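Local coordinates for nucleoporin nup120 (Schizosaccharomyces pombe, PDB 4GQ2), which serves as a structural constituent of the nuclear pore complex, whose nucleoporins can both build the pore and dock transiently associated nuclear transport factors, at residues Gln208-Ser213 with Ser265-Val270; Tyr247-Met252 with Val261-Thr266. All coordinates share one frame; numbering follows the deposited sequence.

Interaction 1: residues Gln208-Ser213 with Ser265-Val270; sequences QHIDDS and STNQCV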
ATOM      1  N   GLN A 208      12.832 -10.883  52.706  1.00 55.25           N
ATOM      2  CA  GLN A 208      13.041 -12.155  53.389  1.00 58.83           C
ATOM      3  C   GLN A 208      14.270 -12.843  52.801  1.00 66.08           C
ATOM      4  O   GLN A 208      14.331 -13.110  51.596  1.00 69.70           O
ATOM      5  CB  GLN A 208      11.809 -13.063  53.290  1.00 58.14           C
ATOM      6  CG  GLN A 208      10.650 -12.646  54.185  1.00 65.72           C
ATOM      7  CD  GLN A 208       9.450 -13.575  54.091  1.00 68.05           C
ATOM      8  OE1 GLN A 208       9.221 -14.226  53.071  1.00 78.69           O
ATOM      9  NE2 GLN A 208       8.671 -13.632  55.161  1.00 62.18           N
ATOM     10  N   HIS A 209      15.254 -13.095  53.663  1.00 70.07           N
ATOM     11  CA  HIS A 209      16.480 -13.795  53.296  1.00 64.00           C
ATOM     12  C   HIS A 209      16.146 -15.248  53.110  1.00 71.08           C
ATOM     13  O   HIS A 209      15.625 -15.890  54.026  1.00 67.58           O
ATOM     14  CB  HIS A 209      17.514 -13.628  54.409  1.00 62.46           C
ATOM     15  CG  HIS A 209      18.944 -13.588  53.923  1.00 75.63           C
ATOM     16  ND1 HIS A 209      19.658 -12.443  53.867  1.00 82.44           N
ATOM     17  CD2 HIS A 209      19.791 -14.601  53.476  1.00 66.14           C
ATOM     18  CE1 HIS A 209      20.895 -12.709  53.404  1.00 76.31           C
ATOM     19  NE2 HIS A 209      20.976 -14.031  53.166  1.00 72.18           N
ATOM     20  N   ILE A 210      16.411 -15.777  51.919  1.00 76.24           N
ATOM     21  CA  ILE A 210      16.148 -17.188  51.635  1.00 81.85           C
ATOM     22  C   ILE A 210      17.462 -17.969  51.652  1.00 88.59           C
ATOM     23  O   ILE A 210      18.425 -17.602  50.975  1.00 84.94           O
ATOM     24  CB  ILE A 210      15.372 -17.382  50.312  1.00 88.68           C
ATOM     25  CG1 ILE A 210      13.950 -16.823  50.448  1.00 84.71           C
ATOM     26  CG2 ILE A 210      15.325 -18.855  49.919  1.00 89.87           C
ATOM     27  CD1 ILE A 210      13.188 -16.720  49.142  1.00 85.66           C
ATOM     28  N   ASP A 211      17.478 -19.048  52.431  1.00109.39           N
ATOM     29  CA  ASP A 211      18.712 -19.743  52.798  1.00111.30           C
ATOM     30  C   ASP A 211      19.095 -20.914  51.896  1.00109.39           C
ATOM     31  O   ASP A 211      20.096 -21.588  52.154  1.00101.66           O
ATOM     32  CB  ASP A 211      18.627 -20.203  54.260  1.00117.73           C
ATOM     33  CG  ASP A 211      18.574 -19.037  55.236  1.00121.67           C
ATOM     34  OD1 ASP A 211      19.494 -18.193  55.199  1.00122.38           O
ATOM     35  OD2 ASP A 211      17.616 -18.965  56.040  1.00 98.80           O
ATOM     36  N   ASP A 212      18.314 -21.142  50.838  1.00119.96           N
ATOM     37  CA  ASP A 212      18.523 -22.270  49.917  1.00134.01           C
ATOM     38  C   ASP A 212      18.739 -23.582  50.680  1.00146.90           C
ATOM     39  O   ASP A 212      19.716 -24.300  50.443  1.00149.38           O
ATOM     40  CB  ASP A 212      19.697 -21.998  48.958  1.00129.38           C
ATOM     41  CG  ASP A 212      19.326 -21.066  47.811  1.00117.06           C
ATOM     42  OD1 ASP A 212      18.134 -20.728  47.659  1.00103.43           O
ATOM     43  OD2 ASP A 212      20.237 -20.676  47.050  1.00116.75           O
ATOM     44  N   SER A 213      17.811 -23.883  51.588  1.00136.16           N
ATOM     45  CA  SER A 213      17.963 -24.979  52.550  1.00123.73           C
ATOM     46  C   SER A 213      17.754 -26.378  51.955  1.00105.53           C
ATOM     47  O   SER A 213      16.830 -27.107  52.338  1.00 98.61           O
ATOM     48  CB  SER A 213      17.044 -24.754  53.760  1.00129.74           C
ATOM     49  OG  SER A 213      15.691 -24.623  53.359  1.00124.25           O
ATOM     50  N   SER A 265       5.482 -20.967  50.472  1.00 75.58           N
ATOM     51  CA  SER A 265       4.643 -20.858  51.665  1.00 85.61           C
ATOM     52  C   SER A 265       5.506 -20.835  52.925  1.00 82.43           C
ATOM     53  O   SER A 265       5.186 -20.137  53.886  1.00 80.46           O
ATOM     54  CB  SER A 265       3.619 -21.996  51.733  1.00 85.73           C
ATOM     55  OG  SER A 265       4.257 -23.258  51.774  1.00 94.01           O
ATOM     56  N   THR A 266       6.614 -21.577  52.892  1.00 77.94           N
ATOM     57  CA  THR A 266       7.504 -21.719  54.048  1.00 70.38           C
ATOM     58  C   THR A 266       8.937 -21.215  53.809  1.00 71.30           C
ATOM     59  O   THR A 266       9.747 -21.186  54.741  1.00 64.30           O
ATOM     60  CB  THR A 266       7.547 -23.182  54.539  1.00 70.66           C
ATOM     61  OG1 THR A 266       7.934 -24.043  53.461  1.00 83.18           O
ATOM     62  CG2 THR A 266       6.181 -23.620  55.063  1.00 62.40           C
ATOM     63  N   ASN A 267       9.237 -20.818  52.567  1.00 74.14           N
ATOM     64  CA  ASN A 267      10.582 -20.360  52.143  1.00 60.18           C
ATOM     65  C   ASN A 267      11.712 -21.379  52.317  1.00 69.14           C
ATOM     66  O   ASN A 267      12.892 -21.008  52.381  1.00 71.49           O
ATOM     67  CB  ASN A 267      10.958 -19.022  52.794  1.00 61.14           C
ATOM     68  CG  ASN A 267      10.203 -17.847  52.199  1.00 65.07           C
ATOM     69  OD1 ASN A 267       9.385 -18.009  51.287  1.00 65.34           O
ATOM     70  ND2 ASN A 267      10.475 -16.651  52.715  1.00 62.99           N
ATOM     71  N   GLN A 268      11.345 -22.656  52.385  1.00 70.58           N
ATOM     72  CA  GLN A 268      12.316 -23.734  52.529  1.00 79.18           C
ATOM     73  C   GLN A 268      12.454 -24.502  51.218  1.00 76.39           C
ATOM     74  O   GLN A 268      11.514 -24.559  50.420  1.00 71.35           O
ATOM     75  CB  GLN A 268      11.903 -24.694  53.656  1.00 90.67           C
ATOM     76  CG  GLN A 268      11.604 -24.040  55.004  1.00 95.12           C
ATOM     77  CD  GLN A 268      12.817 -23.381  55.648  1.00103.01           C
ATOM     78  OE1 GLN A 268      13.921 -23.928  55.643  1.00 91.52           O
ATOM     79  NE2 GLN A 268      12.608 -22.198  56.217  1.00106.55           N
ATOM     80  N   CYS A 269      13.631 -25.082  50.997  1.00 81.01           N
ATOM     81  CA  CYS A 269      13.817 -26.019  49.897  1.00 72.64           C
ATOM     82  C   CYS A 269      13.264 -27.380  50.301  1.00 71.59           C
ATOM     83  O   CYS A 269      13.643 -27.927  51.339  1.00 84.44           O
ATOM     84  CB  CYS A 269      15.288 -26.138  49.510  1.00 63.59           C
ATOM     85  SG  CYS A 269      15.584 -27.288  48.145  1.00 69.64           S
ATOM     86  N   VAL A 270      12.366 -27.911  49.477  1.00 67.42           N
ATOM     87  CA  VAL A 270      11.664 -29.156  49.775  1.00 79.06           C
ATOM     88  C   VAL A 270      12.307 -30.329  49.051  1.00 87.96           C
ATOM     89  O   VAL A 270      12.267 -31.463  49.535  1.00109.33           O
ATOM     90  CB  VAL A 270      10.174 -29.101  49.364  1.00 92.84           C
ATOM     91  CG1 VAL A 270       9.353 -30.068  50.209  1.00103.16           C
ATOM     92  CG2 VAL A 270       9.622 -27.692  49.504  1.00 90.92           C
TER

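Interaction 2: residues Tyr247-Met252 with Val261-Thr266; sequences YNVLVM and VLDLST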
ATOM      1  N   TYR A 247       0.750 -24.404  42.778  1.00 79.77           N
ATOM      2  CA  TYR A 247       1.743 -24.774  43.773  1.00 76.14           C
ATOM      3  C   TYR A 247       2.472 -23.488  44.112  1.00 76.91           C
ATOM      4  O   TYR A 247       3.088 -22.885  43.235  1.00 93.80           O
ATOM      5  CB  TYR A 247       2.748 -25.789  43.223  1.00 74.91           C
ATOM      6  CG  TYR A 247       2.175 -26.882  42.353  1.00 71.81           C
ATOM      7  CD1 TYR A 247       1.012 -27.564  42.713  1.00 77.30           C
ATOM      8  CD2 TYR A 247       2.820 -27.258  41.181  1.00 69.94           C
ATOM      9  CE1 TYR A 247       0.496 -28.572  41.915  1.00 77.26           C
ATOM     10  CE2 TYR A 247       2.317 -28.269  40.381  1.00 75.16           C
ATOM     11  CZ  TYR A 247       1.155 -28.920  40.749  1.00 78.10           C
ATOM     12  OH  TYR A 247       0.656 -29.924  39.952  1.00 77.61           O
ATOM     13  N   ASN A 248       2.401 -23.052  45.365  1.00 70.45           N
ATOM     14  CA  ASN A 248       3.162 -21.881  45.791  1.00 78.97           C
ATOM     15  C   ASN A 248       4.658 -22.232  45.790  1.00 73.69           C
ATOM     16  O   ASN A 248       5.300 -22.327  46.838  1.00 88.12           O
ATOM     17  CB  ASN A 248       2.681 -21.393  47.163  1.00 84.59           C
ATOM     18  CG  ASN A 248       2.962 -19.917  47.396  1.00 95.94           C
ATOM     19  OD1 ASN A 248       3.304 -19.176  46.471  1.00 96.31           O
ATOM     20  ND2 ASN A 248       2.812 -19.481  48.643  1.00103.52           N
ATOM     21  N   VAL A 249       5.196 -22.416  44.587  1.00 63.33           N
ATOM     22  CA  VAL A 249       6.477 -23.089  44.383  1.00 71.16           C
ATOM     23  C   VAL A 249       7.396 -22.350  43.409  1.00 71.34           C
ATOM     24  O   VAL A 249       6.947 -21.805  42.399  1.00 78.06           O
ATOM     25  CB  VAL A 249       6.238 -24.539  43.894  1.00 72.62           C
ATOM     26  CG1 VAL A 249       7.380 -25.044  43.022  1.00 69.95           C
ATOM     27  CG2 VAL A 249       5.992 -25.463  45.078  1.00 76.95           C
ATOM     28  N   LEU A 250       8.684 -22.347  43.736  1.00 69.93           N
ATOM     29  CA  LEU A 250       9.725 -21.803  42.877  1.00 57.43           C
ATOM     30  C   LEU A 250      10.623 -22.953  42.437  1.00 58.28           C
ATOM     31  O   LEU A 250      11.031 -23.769  43.261  1.00 67.77           O
ATOM     32  CB  LEU A 250      10.536 -20.760  43.647  1.00 57.49           C
ATOM     33  CG  LEU A 250      11.158 -19.580  42.897  1.00 63.77           C
ATOM     34  CD1 LEU A 250      10.082 -18.609  42.425  1.00 55.09           C
ATOM     35  CD2 LEU A 250      12.164 -18.864  43.783  1.00 52.18           C
ATOM     36  N   VAL A 251      10.898 -23.042  41.138  1.00 60.06           N
ATOM     37  CA  VAL A 251      11.840 -24.036  40.617  1.00 50.30           C
ATOM     38  C   VAL A 251      13.104 -23.328  40.155  1.00 59.71           C
ATOM     39  O   VAL A 251      13.050 -22.420  39.322  1.00 61.38           O
ATOM     40  CB  VAL A 251      11.248 -24.887  39.471  1.00 51.23           C
ATOM     41  CG1 VAL A 251      12.297 -25.837  38.907  1.00 48.04           C
ATOM     42  CG2 VAL A 251      10.045 -25.677  39.962  1.00 58.16           C
ATOM     43  N   MET A 252      14.236 -23.746  40.713  1.00 63.75           N
ATOM     44  CA  MET A 252      15.513 -23.095  40.453  1.00 50.19           C
ATOM     45  C   MET A 252      16.569 -24.090  39.994  1.00 52.01           C
ATOM     46  O   MET A 252      16.555 -25.259  40.392  1.00 52.29           O
ATOM     47  CB  MET A 252      16.004 -22.364  41.705  1.00 48.76           C
ATOM     48  CG  MET A 252      14.928 -21.563  42.426  1.00 59.44           C
ATOM     49  SD  MET A 252      15.376 -21.094  44.108  1.00 71.65           S
ATOM     50  CE  MET A 252      15.532 -22.684  44.915  1.00 69.95           C
ATOM     51  N   VAL A 261      13.466 -27.311  44.208  1.00 71.72           N
ATOM     52  CA  VAL A 261      12.094 -26.838  44.384  1.00 61.39           C
ATOM     53  C   VAL A 261      11.988 -26.070  45.699  1.00 64.14           C
ATOM     54  O   VAL A 261      12.187 -26.642  46.775  1.00 71.36           O
ATOM     55  CB  VAL A 261      11.086 -28.001  44.395  1.00 53.46           C
ATOM     56  CG1 VAL A 261       9.661 -27.471  44.353  1.00 52.04           C
ATOM     57  CG2 VAL A 261      11.343 -28.937  43.229  1.00 52.05           C
ATOM     58  N   LEU A 262      11.688 -24.776  45.607  1.00 56.82           N
ATOM     59  CA  LEU A 262      11.546 -23.928  46.786  1.00 60.23           C
ATOM     60  C   LEU A 262      10.076 -23.725  47.128  1.00 65.64           C
ATOM     61  O   LEU A 262       9.289 -23.288  46.284  1.00 71.58           O
ATOM     62  CB  LEU A 262      12.215 -22.573  46.559  1.00 61.17           C
ATOM     63  CG  LEU A 262      12.401 -21.699  47.801  1.00 74.74           C
ATOM     64  CD1 LEU A 262      13.714 -22.031  48.497  1.00 86.58           C
ATOM     65  CD2 LEU A 262      12.352 -20.225  47.428  1.00 77.11           C
ATOM     66  N   ASP A 263       9.705 -24.045  48.364  1.00 65.05           N
ATOM     67  CA  ASP A 263       8.329 -23.862  48.803  1.00 63.38           C
ATOM     68  C   ASP A 263       8.153 -22.449  49.340  1.00 75.06           C
ATOM     69  O   ASP A 263       8.687 -22.108  50.395  1.00 67.72           O
ATOM     70  CB  ASP A 263       7.943 -24.899  49.858  1.00 62.10           C
ATOM     71  CG  ASP A 263       6.477 -24.829  50.244  1.00 71.00           C
ATOM     72  OD1 ASP A 263       5.630 -24.527  49.377  1.00 85.22           O
ATOM     73  OD2 ASP A 263       6.169 -25.082  51.424  1.00 78.00           O
ATOM     74  N   LEU A 264       7.403 -21.641  48.596  1.00 77.61           N
ATOM     75  CA  LEU A 264       7.211 -20.225  48.911  1.00 73.46           C
ATOM     76  C   LEU A 264       6.296 -19.976  50.113  1.00 72.57           C
ATOM     77  O   LEU A 264       6.323 -18.892  50.700  1.00 61.07           O
ATOM     78  CB  LEU A 264       6.673 -19.482  47.688  1.00 69.80           C
ATOM     79  CG  LEU A 264       7.599 -19.377  46.479  1.00 78.07           C
ATOM     80  CD1 LEU A 264       6.775 -19.247  45.208  1.00 86.14           C
ATOM     81  CD2 LEU A 264       8.571 -18.214  46.629  1.00 67.20           C
ATOM     82  N   SER A 265       5.482 -20.967  50.472  1.00 75.58           N
ATOM     83  CA  SER A 265       4.643 -20.858  51.665  1.00 85.61           C
ATOM     84  C   SER A 265       5.506 -20.835  52.925  1.00 82.43           C
ATOM     85  O   SER A 265       5.186 -20.137  53.886  1.00 80.46           O
ATOM     86  CB  SER A 265       3.619 -21.996  51.733  1.00 85.73           C
ATOM     87  OG  SER A 265       4.257 -23.258  51.774  1.00 94.01           O
ATOM     88  N   THR A 266       6.614 -21.577  52.892  1.00 77.94           N
ATOM     89  CA  THR A 266       7.504 -21.719  54.048  1.00 70.38           C
ATOM     90  C   THR A 266       8.937 -21.215  53.809  1.00 71.30           C
ATOM     91  O   THR A 266       9.747 -21.186  54.741  1.00 64.30           O
ATOM     92  CB  THR A 266       7.547 -23.182  54.539  1.00 70.66           C
ATOM     93  OG1 THR A 266       7.934 -24.043  53.461  1.00 83.18           O
ATOM     94  CG2 THR A 266       6.181 -23.620  55.063  1.00 62.40           C
TER

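Interaction 1: residues Gln208-Ser213 with Ser265-Val270
Ser213 sets its OG against the backbone N of Cys269 and the OE1 of Gln268. The hydroxyl sits in the crowded position between its own backbone N and carbonyl carbon (chi1 57°), where it takes the N-H of Cys269 in a nearly straight bond, N to OG 3.2 Å, and gives its proton to OE1 of Gln268 at 3.0 Å. That oxygen is met from above its carbonyl plane. Gln268 brings the amide there by bending at chi2, and its NE2 makes a weak hydrogen bond back to Thr266 O. A small side chain that donates and accepts at once suits this place; an alanine here would lose both bonds and would probably leave the loop less firmly held to the strand. CB of Cys269 packs on the backbone of Ser213, 3.4 Å from its O. At the other end, ND2 of Asn267 donates a short but bent hydrogen bond to OE1 of Gln208 at 2.8 Å. The amide planes are nearly perpendicular (86°); ND2 stands well above the Gln208 carbonyl plane, while OE1 stays close to the plane of the Asn267 amide. Asparagine tolerates the left-handed backbone here (phi 59°), and its OD1 bonds Lys195. Ile210 CG1 lies 4.2 Å from Asn267 ND2. Strands 204-210 and 268-274 are the last strands of two successive four-stranded antiparallel sheets, so the contact joins neighbouring blades of the beta-propeller.

Interaction 2: residues Tyr247-Met252 with Val261-Thr266
Leu264 turns its CB against Asn248, 3.3 Å from that residue's O and close to its OD1; CG stays near the same carbonyl, and the tip CD1 lies 3.6 Å from Val249 N. With CG anti to the carbonyl carbon (chi1 -66°), the side chain crosses that of Asn248 at about a right angle and lies against the backbone of Val249; Ile179 and Phe243 also touch it. The backbone N of Leu264 bonds to O of Asn248, the centre of an inverse gamma turn, at 2.8 Å. Farther along, Leu250 and Leu262 form an antiparallel hydrogen-bonded pair: Leu250 N to Leu262 O is 2.8 Å and Leu262 N to Leu250 O is 2.6 Å, both almost straight and in the carbonyl planes. Their side chains run side by side, CB to CB 3.8 Å. The unbranched, flexible thioether of Met252 lets its CE methyl bend at chi3 (-63°) onto CB of Leu262 at 3.7 Å. On the other sheet face Val249 and Val261 meet through CG1 at 3.6 Å; beta-branching favours the extended backbone here. Thr266 OG1 hydrogen-bonds Asp263 OD2 from above the carboxylate plane, in the turn toward strand 268-274. The chemistry implies a hairpin in which three bonds satisfy backbone groups across it, other residues turn theirs to flanking strands, aliphatic groups pack both faces, and the Asp263 carboxylate lies where strand 258-263 runs into the next turn.

Overall arrangement
Both contacts reach one four-stranded antiparallel sheet of the beta-propeller, their centres about 8 Å apart. Interaction 2 joins its two middle strands, 249-254 and 258-263; interaction 1 takes an outer strand, 268-274, and ties it to the preceding blade. Ser265 and Thr266, in the turn between 258-263 and 268-274, are common to both. Across that turn Gln268 O lies 2.8 Å from Asp263 N, and Val270 N lies 3.0 Å from Val261 O, both probable hydrogen bonds, while Val270 CG2 packs on Asp263 CB at 3.3 Å. Lys195 on the preceding blade reaches both, bonding Asn267 OD1 and, weakly, Leu264 O. Ile210 likewise touches Leu262, linking the inter-blade seam to the hairpin core.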